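Local coordinates for protein xyloglucanase (Paenibacillus pabuli, PDB 2JEP) that probably hydrolyses the beta-1,4-glucan backbone of xyloglucan, a plant cell-wall polysaccharide, as a family 5 glycoside hydrolase, at residues 322-327 against 346-351; 339-344 against 387-392; 128-133 against 155-160. All blocks are in the same frame, centred on the assembly; numbering follows the deposited sequence. Where two conformers were deposited one is given.

Contact 1 of 3, residues 322-327 against 346-351; sequences GEFGSI and AVTAKA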
ATOM      1  N   GLY A 322       2.081  -0.919   4.065  1.00  6.08           N
ATOM      2  CA  GLY A 322       2.143  -0.539   2.665  1.00  6.23           C
ATOM      3  C   GLY A 322       2.268   0.926   2.364  1.00  6.44           C
ATOM      4  O   GLY A 322       2.575   1.285   1.238  1.00  6.26           O
ATOM      5  N   GLU A 323       1.996   1.762   3.370  1.00  6.45           N
ATOM      6  CA  GLU A 323       2.213   3.216   3.281  1.00  6.08           C
ATOM      7  C   GLU A 323       2.558   3.738   4.658  1.00  6.20           C
ATOM      8  O   GLU A 323       1.937   3.355   5.645  1.00  6.46           O
ATOM      9  CB  GLU A 323       0.942   3.955   2.841  1.00  6.18           C
ATOM     10  CG  GLU A 323       0.381   3.534   1.500  1.00  5.96           C
ATOM     11  CD  GLU A 323      -0.880   4.256   1.087  1.00  6.74           C
ATOM     12  OE1 GLU A 323      -1.199   5.289   1.712  1.00  7.20           O
ATOM     13  OE2 GLU A 323      -1.524   3.784   0.117  1.00  6.99           O
ATOM     14  N   PHE A 324       3.538   4.642   4.702  1.00  5.88           N
ATOM     15  CA  PHE A 324       3.793   5.459   5.872  1.00  6.23           C
ATOM     16  C   PHE A 324       4.542   6.707   5.382  1.00  6.05           C
ATOM     17  O   PHE A 324       5.165   6.688   4.321  1.00  6.70           O
ATOM     18  CB  PHE A 324       4.629   4.729   6.933  1.00  7.52           C
ATOM     19  CG  PHE A 324       6.083   4.576   6.564  1.00  7.11           C
ATOM     20  CD1 PHE A 324       6.499   3.521   5.804  1.00  7.17           C
ATOM     21  CD2 PHE A 324       7.037   5.471   7.016  1.00  7.55           C
ATOM     22  CE1 PHE A 324       7.827   3.396   5.441  1.00  7.32           C
ATOM     23  CE2 PHE A 324       8.352   5.333   6.664  1.00  7.13           C
ATOM     24  CZ  PHE A 324       8.758   4.314   5.877  1.00  8.04           C
ATOM     25  N   GLY A 325       4.553   7.761   6.194  1.00  6.55           N
ATOM     26  CA  GLY A 325       5.303   8.962   5.875  1.00  6.90           C
ATOM     27  C   GLY A 325       4.708  10.184   6.532  1.00  5.95           C
ATOM     28  O   GLY A 325       3.648  10.121   7.186  1.00  7.03           O
ATOM     29  N   SER A 326       5.374  11.323   6.327  1.00  6.60           N
ATOM     30  CA  SER A 326       4.936  12.590   6.884  1.00  6.55           C
ATOM     31  C   SER A 326       5.097  13.721   5.881  1.00  6.43           C
ATOM     32  O   SER A 326       6.067  13.749   5.103  1.00  6.86           O
ATOM     33  CB  SER A 326       5.647  12.889   8.201  1.00  6.70           C
ATOM     34  OG  SER A 326       7.048  12.961   8.047  1.00  7.67           O
ATOM     35  N   ILE A 327       4.143  14.639   5.901  1.00  6.30           N
ATOM     36  CA  ILE A 327       4.135  15.712   4.924  1.00  7.48           C
ATOM     37  C   ILE A 327       5.112  16.841   5.257  1.00  7.15           C
ATOM     38  O   ILE A 327       5.406  17.133   6.430  1.00  7.56           O
ATOM     39  CB  ILE A 327       2.720  16.307   4.727  1.00  7.25           C
ATOM     40  CG1 ILE A 327       2.156  16.980   6.004  1.00  7.50           C
ATOM     41  CG2 ILE A 327       1.801  15.234   4.164  1.00  7.73           C
ATOM     42  CD1 ILE A 327       0.884  17.696   5.778  1.00  9.16           C
ATOM     43  N   ALA A 346      12.175   5.817  12.617  1.00  7.41           N
ATOM     44  CA  ALA A 346      11.522   5.092  13.693  1.00  7.38           C
ATOM     45  C   ALA A 346      10.523   4.072  13.136  1.00  7.06           C
ATOM     46  O   ALA A 346      10.476   2.917  13.594  1.00  7.73           O
ATOM     47  CB  ALA A 346      10.859   6.063  14.651  1.00  7.98           C
ATOM     48  N   VAL A 347       9.711   4.477  12.158  1.00  7.10           N
ATOM     49  CA  VAL A 347       8.721   3.553  11.600  1.00  7.39           C
ATOM     50  C   VAL A 347       9.440   2.410  10.897  1.00  7.50           C
ATOM     51  O   VAL A 347       9.064   1.243  11.036  1.00  7.93           O
ATOM     52  CB  VAL A 347       7.733   4.294  10.657  1.00  7.71           C
ATOM     53  CG1 VAL A 347       6.869   3.293   9.888  1.00  8.98           C
ATOM     54  CG2 VAL A 347       6.882   5.314  11.437  1.00  8.90           C
ATOM     55  N   THR A 348      10.481   2.740  10.120  1.00  7.33           N
ATOM     56  CA  THR A 348      11.232   1.700   9.392  1.00  7.35           C
ATOM     57  C   THR A 348      11.866   0.726  10.378  1.00  8.13           C
ATOM     58  O   THR A 348      11.770  -0.502  10.202  1.00  8.53           O
ATOM     59  CB  THR A 348      12.295   2.335   8.476  1.00  7.97           C
ATOM     60  OG1 THR A 348      11.637   3.201   7.539  1.00  8.52           O
ATOM     61  CG2 THR A 348      13.079   1.294   7.745  1.00  8.45           C
ATOM     62  N   ALA A 349      12.515   1.270  11.408  1.00  7.95           N
ATOM     63  CA  ALA A 349      13.191   0.415  12.397  1.00  8.56           C
ATOM     64  C   ALA A 349      12.186  -0.440  13.141  1.00  8.52           C
ATOM     65  O   ALA A 349      12.485  -1.574  13.510  1.00  9.25           O
ATOM     66  CB  ALA A 349      13.958   1.267  13.385  1.00  9.74           C
ATOM     67  N   LYS A 350      10.991   0.090  13.403  1.00  7.80           N
ATOM     68  CA  LYS A 350       9.992  -0.700  14.151  1.00  7.53           C
ATOM     69  C   LYS A 350       9.473  -1.828  13.279  1.00  8.23           C
ATOM     70  O   LYS A 350       9.228  -2.940  13.762  1.00  8.60           O
ATOM     71  CB  LYS A 350       8.836   0.190  14.600  1.00  7.81           C
ATOM     72  CG  LYS A 350       7.934  -0.464  15.641  1.00  8.34           C
ATOM     73  CD  LYS A 350       8.654  -0.748  16.963  1.00  8.60           C
ATOM     74  CE  LYS A 350       8.950   0.521  17.723  1.00  9.51           C
ATOM     75  NZ  LYS A 350       9.842   0.215  18.887  1.00  9.03           N
ATOM     76  N   ALA A 351       9.252  -1.530  11.995  1.00  7.83           N
ATOM     77  CA  ALA A 351       8.921  -2.605  11.047  1.00  8.16           C
ATOM     78  C   ALA A 351      10.008  -3.676  11.014  1.00  8.98           C
ATOM     79  O   ALA A 351       9.717  -4.883  11.037  1.00 10.03           O
ATOM     80  CB  ALA A 351       8.688  -2.038   9.643  1.00  8.69           C
TER
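F324, at the end of strand 319-324, and V347, on helix 336-353, bring their CA atoms to 7.8 Å, a gap bridged entirely by side chains. V347 puts CG1 over one face of the F324 ring, 3.9 Å from the ring centroid and 24° off its normal, a CH-pi contact displaced toward the rim. A chi1 of 170° turns V347 CG1, rather than CG2, onto the ring, where it lies 3.6 Å from F324 CD2. Both elements belong to one beta-alpha-beta unit of the TIM barrel: helix 336-353 follows the seventh strand and leads to strand 357-362, whose P358 also touches F324 and T348. The C-terminal end of strand 319-324, the seventh, is where family 5 enzymes carry their nucleophilic glutamate. Further along the ring, T348 OG1 approaches F324 CZ obliquely at 3.5 Å, while its hydroxyl is hydrogen-bonded to A344 O in the preceding helical turn. Replacing F324 with an alanine would probably open a gap between strand and helix and leave V347 CG1 without the ring face it packs on. On the helix, V347 also packs on F305 of helix 298-313.

Contact 2 of 3, residues 339-344 against 387-392; sequences YRAAYA and INAIMQ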
ATOM      1  N   TYR A 339      12.420  16.041  11.883  1.00  6.99           N
ATOM      2  CA  TYR A 339      11.385  15.143  12.405  1.00  6.40           C
ATOM      3  C   TYR A 339      10.801  14.201  11.378  1.00  6.47           C
ATOM      4  O   TYR A 339      10.433  13.083  11.715  1.00  7.12           O
ATOM      5  CB  TYR A 339      10.306  15.936  13.202  1.00  6.97           C
ATOM      6  CG  TYR A 339      11.037  16.817  14.180  1.00  6.45           C
ATOM      7  CD1 TYR A 339      11.790  16.240  15.196  1.00  7.26           C
ATOM      8  CD2 TYR A 339      11.187  18.174  13.942  1.00  7.34           C
ATOM      9  CE1 TYR A 339      12.602  16.985  15.995  1.00  8.10           C
ATOM     10  CE2 TYR A 339      11.998  18.946  14.761  1.00  7.68           C
ATOM     11  CZ  TYR A 339      12.721  18.337  15.765  1.00  8.11           C
ATOM     12  OH  TYR A 339      13.586  19.055  16.575  1.00  9.74           O
ATOM     13  N   ARG A 340      10.720  14.648  10.124  1.00  6.76           N
ATOM     14  CA  ARG A 340      10.329  13.722   9.075  1.00  6.86           C
ATOM     15  C   ARG A 340      11.322  12.582   8.959  1.00  7.28           C
ATOM     16  O   ARG A 340      10.952  11.429   8.784  1.00  6.85           O
ATOM     17  CB  ARG A 340      10.142  14.459   7.744  1.00  7.55           C
ATOM     18  CG  ARG A 340       9.048  15.534   7.827  1.00  6.76           C
ATOM     19  CD  ARG A 340       8.343  15.763   6.503  1.00  8.92           C
ATOM     20  NE  ARG A 340       9.279  16.209   5.492  1.00  8.48           N
ATOM     21  CZ  ARG A 340       9.141  16.031   4.168  1.00  8.23           C
ATOM     22  NH1 ARG A 340       8.122  15.354   3.627  1.00  8.18           N
ATOM     23  NH2 ARG A 340      10.054  16.532   3.376  1.00  9.07           N
ATOM     24  N   ALA A 341      12.605  12.905   9.059  1.00  7.28           N
ATOM     25  CA  ALA A 341      13.629  11.888   9.084  1.00  6.97           C
ATOM     26  C   ALA A 341      13.482  11.005  10.314  1.00  7.15           C
ATOM     27  O   ALA A 341      13.521   9.779  10.202  1.00  7.88           O
ATOM     28  CB  ALA A 341      15.020  12.524   9.019  1.00  7.44           C
ATOM     29  N   ALA A 342      13.355  11.608  11.502  1.00  7.60           N
ATOM     30  CA  ALA A 342      13.249  10.810  12.740  1.00  7.78           C
ATOM     31  C   ALA A 342      12.061   9.866  12.686  1.00  7.66           C
ATOM     32  O   ALA A 342      12.160   8.706  13.104  1.00  8.07           O
ATOM     33  CB  ALA A 342      13.178  11.722  13.967  1.00  8.74           C
ATOM     34  N   TYR A 343      10.930  10.363  12.195  1.00  7.29           N
ATOM     35  CA  TYR A 343       9.709   9.551  12.077  1.00  7.14           C
ATOM     36  C   TYR A 343       9.927   8.418  11.088  1.00  6.74           C
ATOM     37  O   TYR A 343       9.600   7.272  11.368  1.00  7.40           O
ATOM     38  CB  TYR A 343       8.571  10.436  11.598  1.00  7.04           C
ATOM     39  CG  TYR A 343       7.207   9.818  11.502  1.00  7.09           C
ATOM     40  CD1 TYR A 343       6.516   9.463  12.618  1.00  7.58           C
ATOM     41  CD2 TYR A 343       6.610   9.611  10.294  1.00  8.00           C
ATOM     42  CE1 TYR A 343       5.257   8.956  12.563  1.00  8.18           C
ATOM     43  CE2 TYR A 343       5.341   9.071  10.204  1.00  9.17           C
ATOM     44  CZ  TYR A 343       4.652   8.747  11.343  1.00  8.47           C
ATOM     45  OH  TYR A 343       3.382   8.227  11.216  1.00  8.68           O
ATOM     46  N   ALA A 344      10.505   8.719   9.927  1.00  7.02           N
ATOM     47  CA  ALA A 344      10.701   7.680   8.933  1.00  7.52           C
ATOM     48  C   ALA A 344      11.642   6.607   9.454  1.00  7.96           C
ATOM     49  O   ALA A 344      11.421   5.411   9.235  1.00  8.50           O
ATOM     50  CB  ALA A 344      11.248   8.257   7.610  1.00  8.22           C
ATOM     51  N   ILE A 387      15.820   9.657   3.065  1.00  8.39           N
ATOM     52  CA  ILE A 387      16.232   8.378   2.518  1.00  8.68           C
ATOM     53  C   ILE A 387      17.242   7.724   3.427  1.00  8.35           C
ATOM     54  O   ILE A 387      17.152   6.526   3.738  1.00  8.59           O
ATOM     55  CB  ILE A 387      16.832   8.542   1.091  1.00  9.09           C
ATOM     56  CG1 ILE A 387      15.745   9.006   0.127  1.00  9.36           C
ATOM     57  CG2 ILE A 387      17.458   7.242   0.597  1.00  9.54           C
ATOM     58  CD1 ILE A 387      16.238   9.406  -1.269  1.00 10.00           C
ATOM     59  N   ASN A 388      18.221   8.505   3.864  1.00  8.41           N
ATOM     60  CA  ASN A 388      19.249   7.932   4.739  1.00  8.80           C
ATOM     61  C   ASN A 388      18.639   7.408   6.041  1.00  8.36           C
ATOM     62  O   ASN A 388      19.071   6.392   6.580  1.00  9.31           O
ATOM     63  CB  ASN A 388      20.335   8.964   5.083  1.00  8.49           C
ATOM     64  CG  ASN A 388      21.245   9.290   3.928  1.00  9.89           C
ATOM     65  OD1 ASN A 388      21.272   8.591   2.933  1.00 11.59           O
ATOM     66  ND2 ASN A 388      22.007  10.367   4.070  1.00 10.27           N
ATOM     67  N   ALA A 389      17.665   8.143   6.584  1.00  8.42           N
ATOM     68  CA  ALA A 389      16.981   7.739   7.816  1.00  8.28           C
ATOM     69  C   ALA A 389      16.272   6.389   7.638  1.00  8.43           C
ATOM     70  O   ALA A 389      16.366   5.507   8.487  1.00  8.78           O
ATOM     71  CB  ALA A 389      16.003   8.834   8.232  1.00  9.11           C
ATOM     72  N   ILE A 390      15.598   6.202   6.505  1.00  7.93           N
ATOM     73  CA  ILE A 390      14.952   4.933   6.210  1.00  8.44           C
ATOM     74  C   ILE A 390      16.010   3.828   6.154  1.00  8.58           C
ATOM     75  O   ILE A 390      15.833   2.730   6.691  1.00  9.17           O
ATOM     76  CB  ILE A 390      14.142   5.009   4.879  1.00  7.94           C
ATOM     77  CG1 ILE A 390      12.936   5.943   5.062  1.00  9.17           C
ATOM     78  CG2 ILE A 390      13.699   3.612   4.398  1.00  9.32           C
ATOM     79  CD1 ILE A 390      12.224   6.315   3.751  1.00  9.62           C
ATOM     80  N   MET A 391      17.087   4.067   5.413  1.00  8.66           N
ATOM     81  CA  MET A 391      18.082   3.028   5.259  0.50  9.15           C
ATOM     82  C   MET A 391      18.793   2.709   6.580  1.00  9.08           C
ATOM     83  O   MET A 391      19.089   1.550   6.850  1.00 10.30           O
ATOM     84  CB  MET A 391      19.043   3.364   4.127  0.50  9.51           C
ATOM     85  CG  MET A 391      18.319   3.521   2.780  0.50 10.82           C
ATOM     86  SD  MET A 391      17.462   2.022   2.221  0.50 11.36           S
ATOM     87  CE  MET A 391      16.251   2.723   1.092  0.50 11.16           C
ATOM     88  N   GLN A 392      19.006   3.713   7.417  1.00  9.51           N
ATOM     89  CA  GLN A 392      19.532   3.458   8.765  1.00  9.91           C
ATOM     90  C   GLN A 392      18.563   2.587   9.559  1.00 10.34           C
ATOM     91  O   GLN A 392      18.968   1.703  10.314  1.00 11.26           O
ATOM     92  CB  GLN A 392      19.769   4.758   9.533  1.00 10.03           C
ATOM     93  CG  GLN A 392      20.925   5.573   8.996  1.00 11.71           C
ATOM     94  CD  GLN A 392      20.903   7.003   9.476  1.00 12.35           C
ATOM     95  OE1 GLN A 392      20.168   7.344  10.418  1.00 13.32           O
ATOM     96  NE2 GLN A 392      21.693   7.867   8.827  1.00 15.41           N
TER
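A389 is the first residue of 387-392 to meet the other helix, and its methyl points toward it. A389 CB lies 3.3 Å from A341 O, a close van der Waals approach to the carbonyl, and 3.9 Å from A341 CB. The CA atoms of A341 and A389 come to 5.5 Å. The same methyl also touches K345, one turn on from A341.

I390 follows and serves the next step along the partner helix. Its chi1 of -68° swings CG1 beside the backbone N, and this methylene, not the end of the side chain, rests on A344 CB at 3.8 Å. A344 points toward helix 384-393, with its CA 5.7 Å from that of I390, and it touches I386 as well; I390 in turn reaches T348. Q392, at the end of the segment, adds a polar link nearby through OE1, hydrogen-bonded to K345 NZ.

The contact thus packs the C-terminal helix 384-393 on helix 336-353 of the barrel's outer layer, with small residues where they meet. No hydrogen bond or charge pair joins the two segments themselves; the Q392-K345 bond lies just beside them. Alanine methyls, the A341 carbonyl and one isoleucine methylene make the contact, which implies that between 339-344 and 387-392 close backbone approach and apolar burial do the holding.

Contact 3 of 3, residues 128-133 against 155-160; sequences INIHGD and EKYKKV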
ATOM      1  N   ILE A 128       1.020  -4.623  -7.060  1.00  6.55           N
ATOM      2  CA  ILE A 128      -0.033  -3.909  -7.794  1.00  7.46           C
ATOM      3  C   ILE A 128      -1.363  -4.151  -7.093  1.00  6.75           C
ATOM      4  O   ILE A 128      -1.608  -5.232  -6.561  1.00  7.57           O
ATOM      5  CB  ILE A 128      -0.134  -4.289  -9.282  1.00  7.42           C
ATOM      6  CG1 ILE A 128      -0.396  -5.778  -9.486  1.00  8.09           C
ATOM      7  CG2 ILE A 128       1.104  -3.808  -9.992  1.00  8.58           C
ATOM      8  CD1 ILE A 128      -0.579  -6.165 -10.957  1.00  9.59           C
ATOM      9  N   ASN A 129      -2.227  -3.138  -7.072  1.00  7.19           N
ATOM     10  CA  ASN A 129      -3.484  -3.222  -6.330  1.00  6.96           C
ATOM     11  C   ASN A 129      -4.678  -2.731  -7.155  1.00  7.19           C
ATOM     12  O   ASN A 129      -4.553  -2.505  -8.368  1.00  7.66           O
ATOM     13  CB  ASN A 129      -3.357  -2.474  -5.000  1.00  6.79           C
ATOM     14  CG  ASN A 129      -3.342  -0.966  -5.152  1.00  6.57           C
ATOM     15  OD1 ASN A 129      -3.513  -0.453  -6.249  1.00  7.77           O
ATOM     16  ND2 ASN A 129      -3.178  -0.251  -4.039  1.00  9.05           N
ATOM     17  N   ILE A 130      -5.842  -2.623  -6.510  1.00  7.37           N
ATOM     18  CA  ILE A 130      -6.980  -1.851  -7.027  1.00  6.82           C
ATOM     19  C   ILE A 130      -7.179  -0.738  -6.017  1.00  7.06           C
ATOM     20  O   ILE A 130      -7.422  -0.998  -4.843  1.00  7.65           O
ATOM     21  CB  ILE A 130      -8.236  -2.711  -7.189  1.00  7.44           C
ATOM     22  CG1 ILE A 130      -8.008  -3.786  -8.254  1.00  7.99           C
ATOM     23  CG2 ILE A 130      -9.451  -1.818  -7.483  1.00  8.67           C
ATOM     24  CD1 ILE A 130      -9.228  -4.696  -8.503  1.00  9.00           C
ATOM     25  N   HIS A 131      -7.007   0.517  -6.453  1.00  7.17           N
ATOM     26  CA  HIS A 131      -6.760   1.609  -5.505  1.00  7.40           C
ATOM     27  C   HIS A 131      -7.933   2.578  -5.351  1.00  7.75           C
ATOM     28  O   HIS A 131      -8.711   2.495  -4.372  1.00  9.26           O
ATOM     29  CB  HIS A 131      -5.452   2.310  -5.911  1.00  7.67           C
ATOM     30  CG  HIS A 131      -4.848   3.162  -4.846  1.00  7.61           C
ATOM     31  ND1 HIS A 131      -3.830   2.719  -4.025  1.00  8.42           N
ATOM     32  CD2 HIS A 131      -5.104   4.441  -4.478  1.00  8.61           C
ATOM     33  CE1 HIS A 131      -3.479   3.696  -3.208  1.00  9.31           C
ATOM     34  NE2 HIS A 131      -4.247   4.746  -3.447  1.00  9.32           N
ATOM     35  N   GLY A 132      -8.117   3.482  -6.311  1.00  7.35           N
ATOM     36  CA  GLY A 132      -9.187   4.480  -6.164  1.00  7.79           C
ATOM     37  C   GLY A 132     -10.589   3.881  -6.148  1.00  7.79           C
ATOM     38  O   GLY A 132     -11.526   4.454  -5.590  1.00  8.12           O
ATOM     39  N   ASP A 133     -10.729   2.718  -6.800  1.00  8.10           N
ATOM     40  CA  ASP A 133     -12.018   2.109  -6.993  1.00  7.93           C
ATOM     41  C   ASP A 133     -12.743   1.789  -5.696  1.00  8.08           C
ATOM     42  O   ASP A 133     -13.959   1.654  -5.705  1.00  8.11           O
ATOM     43  CB  ASP A 133     -11.870   0.808  -7.777  1.00  8.11           C
ATOM     44  CG  ASP A 133     -11.194   0.990  -9.121  1.00  8.05           C
ATOM     45  OD1 ASP A 133     -10.042   1.479  -9.158  1.00  8.46           O
ATOM     46  OD2 ASP A 133     -11.828   0.641 -10.159  1.00  8.62           O
ATOM     47  N   GLU A 155     -19.356  -9.496  -8.513  1.00  8.98           N
ATOM     48  CA  GLU A 155     -19.100 -10.060  -9.818  1.00  9.28           C
ATOM     49  C   GLU A 155     -18.137  -9.215 -10.637  1.00  9.24           C
ATOM     50  O   GLU A 155     -17.260  -9.734 -11.299  1.00 10.03           O
ATOM     51  CB  GLU A 155     -20.431 -10.248 -10.566  1.00 10.41           C
ATOM     52  CG  GLU A 155     -20.329 -10.829 -11.960  1.00 11.73           C
ATOM     53  CD  GLU A 155     -19.859 -12.251 -12.043  1.00 15.36           C
ATOM     54  OE1 GLU A 155     -19.932 -12.979 -11.028  1.00 16.99           O
ATOM     55  OE2 GLU A 155     -19.439 -12.654 -13.182  1.00 17.96           O
ATOM     56  N   LYS A 156     -18.306  -7.907 -10.592  1.00  9.09           N
ATOM     57  CA  LYS A 156     -17.387  -6.998 -11.263  1.00  9.17           C
ATOM     58  C   LYS A 156     -15.980  -7.187 -10.734  1.00  8.52           C
ATOM     59  O   LYS A 156     -15.016  -7.261 -11.487  1.00  9.24           O
ATOM     60  CB  LYS A 156     -17.861  -5.568 -11.052  1.00  9.29           C
ATOM     61  CG  LYS A 156     -17.039  -4.476 -11.747  1.00  9.07           C
ATOM     62  CD  LYS A 156     -17.773  -3.133 -11.670  1.00 10.07           C
ATOM     63  CE  LYS A 156     -17.004  -1.990 -12.278  1.00 10.85           C
ATOM     64  NZ  LYS A 156     -17.863  -0.760 -12.321  1.00 15.01           N
ATOM     65  N   TYR A 157     -15.853  -7.233  -9.413  1.00  8.26           N
ATOM     66  CA  TYR A 157     -14.553  -7.430  -8.784  1.00  8.12           C
ATOM     67  C   TYR A 157     -13.884  -8.739  -9.216  1.00  8.24           C
ATOM     68  O   TYR A 157     -12.692  -8.767  -9.553  1.00  8.16           O
ATOM     69  CB  TYR A 157     -14.750  -7.363  -7.269  1.00  8.07           C
ATOM     70  CG  TYR A 157     -13.501  -7.444  -6.431  1.00  6.86           C
ATOM     71  CD1 TYR A 157     -12.600  -6.386  -6.392  1.00  6.94           C
ATOM     72  CD2 TYR A 157     -13.249  -8.546  -5.631  1.00  6.86           C
ATOM     73  CE1 TYR A 157     -11.497  -6.418  -5.563  1.00  6.87           C
ATOM     74  CE2 TYR A 157     -12.139  -8.595  -4.811  1.00  6.53           C
ATOM     75  CZ  TYR A 157     -11.257  -7.531  -4.768  1.00  6.69           C
ATOM     76  OH  TYR A 157     -10.149  -7.606  -3.940  1.00  7.58           O
ATOM     77  N   LYS A 158     -14.652  -9.831  -9.211  1.00  8.19           N
ATOM     78  CA  LYS A 158     -14.162 -11.092  -9.715  1.00  8.97           C
ATOM     79  C   LYS A 158     -13.644 -10.960 -11.147  1.00  9.04           C
ATOM     80  O   LYS A 158     -12.544 -11.408 -11.470  1.00  8.85           O
ATOM     81  CB  LYS A 158     -15.261 -12.163  -9.622  1.00  9.54           C
ATOM     82  CG  LYS A 158     -14.873 -13.535 -10.230  1.00 11.12           C
ATOM     83  CD  LYS A 158     -16.093 -14.447 -10.233  1.00 15.26           C
ATOM     84  CE  LYS A 158     -15.933 -15.719 -11.005  1.00 21.32           C
ATOM     85  NZ  LYS A 158     -17.258 -16.410 -10.990  1.00 25.82           N
ATOM     86  N   LYS A 159     -14.463 -10.395 -12.034  1.00  8.99           N
ATOM     87  CA  LYS A 159     -14.075 -10.312 -13.441  1.00  9.81           C
ATOM     88  C   LYS A 159     -12.847  -9.421 -13.643  1.00  9.55           C
ATOM     89  O   LYS A 159     -11.994  -9.727 -14.488  1.00  9.88           O
ATOM     90  CB  LYS A 159     -15.261  -9.811 -14.282  1.00 11.20           C
ATOM     91  CG  LYS A 159     -16.411 -10.800 -14.402  1.00 13.31           C
ATOM     92  CD  LYS A 159     -16.009 -12.039 -15.220  1.00 18.04           C
ATOM     93  CE  LYS A 159     -17.198 -12.870 -15.694  1.00 20.75           C
ATOM     94  NZ  LYS A 159     -16.678 -13.961 -16.597  1.00 25.94           N
ATOM     95  N   VAL A 160     -12.757  -8.326 -12.873  1.00  8.71           N
ATOM     96  CA  VAL A 160     -11.608  -7.437 -12.951  1.00  8.89           C
ATOM     97  C   VAL A 160     -10.356  -8.180 -12.493  1.00  8.52           C
ATOM     98  O   VAL A 160      -9.350  -8.179 -13.204  1.00  8.72           O
ATOM     99  CB  VAL A 160     -11.887  -6.150 -12.162  1.00  8.92           C
ATOM    100  CG1 VAL A 160     -10.608  -5.331 -11.941  1.00 10.38           C
ATOM    101  CG2 VAL A 160     -12.947  -5.346 -12.900  1.00 10.33           C
TER
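The Y157 ring is approached obliquely by I130 CD1, 4.1 Å from Y157 CE1. W161 packs against the same tyrosine edge-to-face, and I205 and F206 of helix 193-211 touch it too. Y157 OH is hydrogen-bonded to S179 O, which ties down the far end of the ring. The other ring, that of H131, is held at its edge. N129 ND2 donates to H131 ND1 at 3.0 Å with an N-H...N angle of 162°, and the bond lies nearly in the planes of both groups, which helps set how the imidazole is turned.

I130 carries the contact with the tip of its extended chain. Its chi2 of -179° stretches CD1 out to its two partners, and the same methyl that meets Y157 lies 3.8 Å from V160 CG1. The CA atoms of I130 and V160 remain 9.4 Å apart, so the isoleucine spans much of the gap by its length, and the valine branch, itself pointing toward the loop, covers the rest.

I130 sits just past strand 125-128, third in the TIM barrel, and also touches W161 and I164, further along the same helix as Y157 and V160. The contact therefore seats helix 150-167 against the loop leaving that strand, with strand 175-178 alongside and helix 193-211 flanking Y157.

How the contacts relate
From the N terminus, contact 3 comes first, closing the excursion from the end of strand 125-128 to helix 150-167, and is complete before the others begin. Contact 1 opens at 322-327 and closes on helix 336-353. Contact 2 starts at 339-344, within that interval, and closes only at 387-392, so the two cross and share the helix. They also touch, through a probable hydrogen bond between S326 O and R340 NH1. Contacts 2 and 3 lie on opposite sides of the chain's centre, nearest atoms about 17 Å apart. Contacts 1 and 3 touch lightly, E323 OE2 lying 3.9 Å from H131 CE1. Together they tie strands three and seven to their following helices, and the C-terminal helix to the barrel.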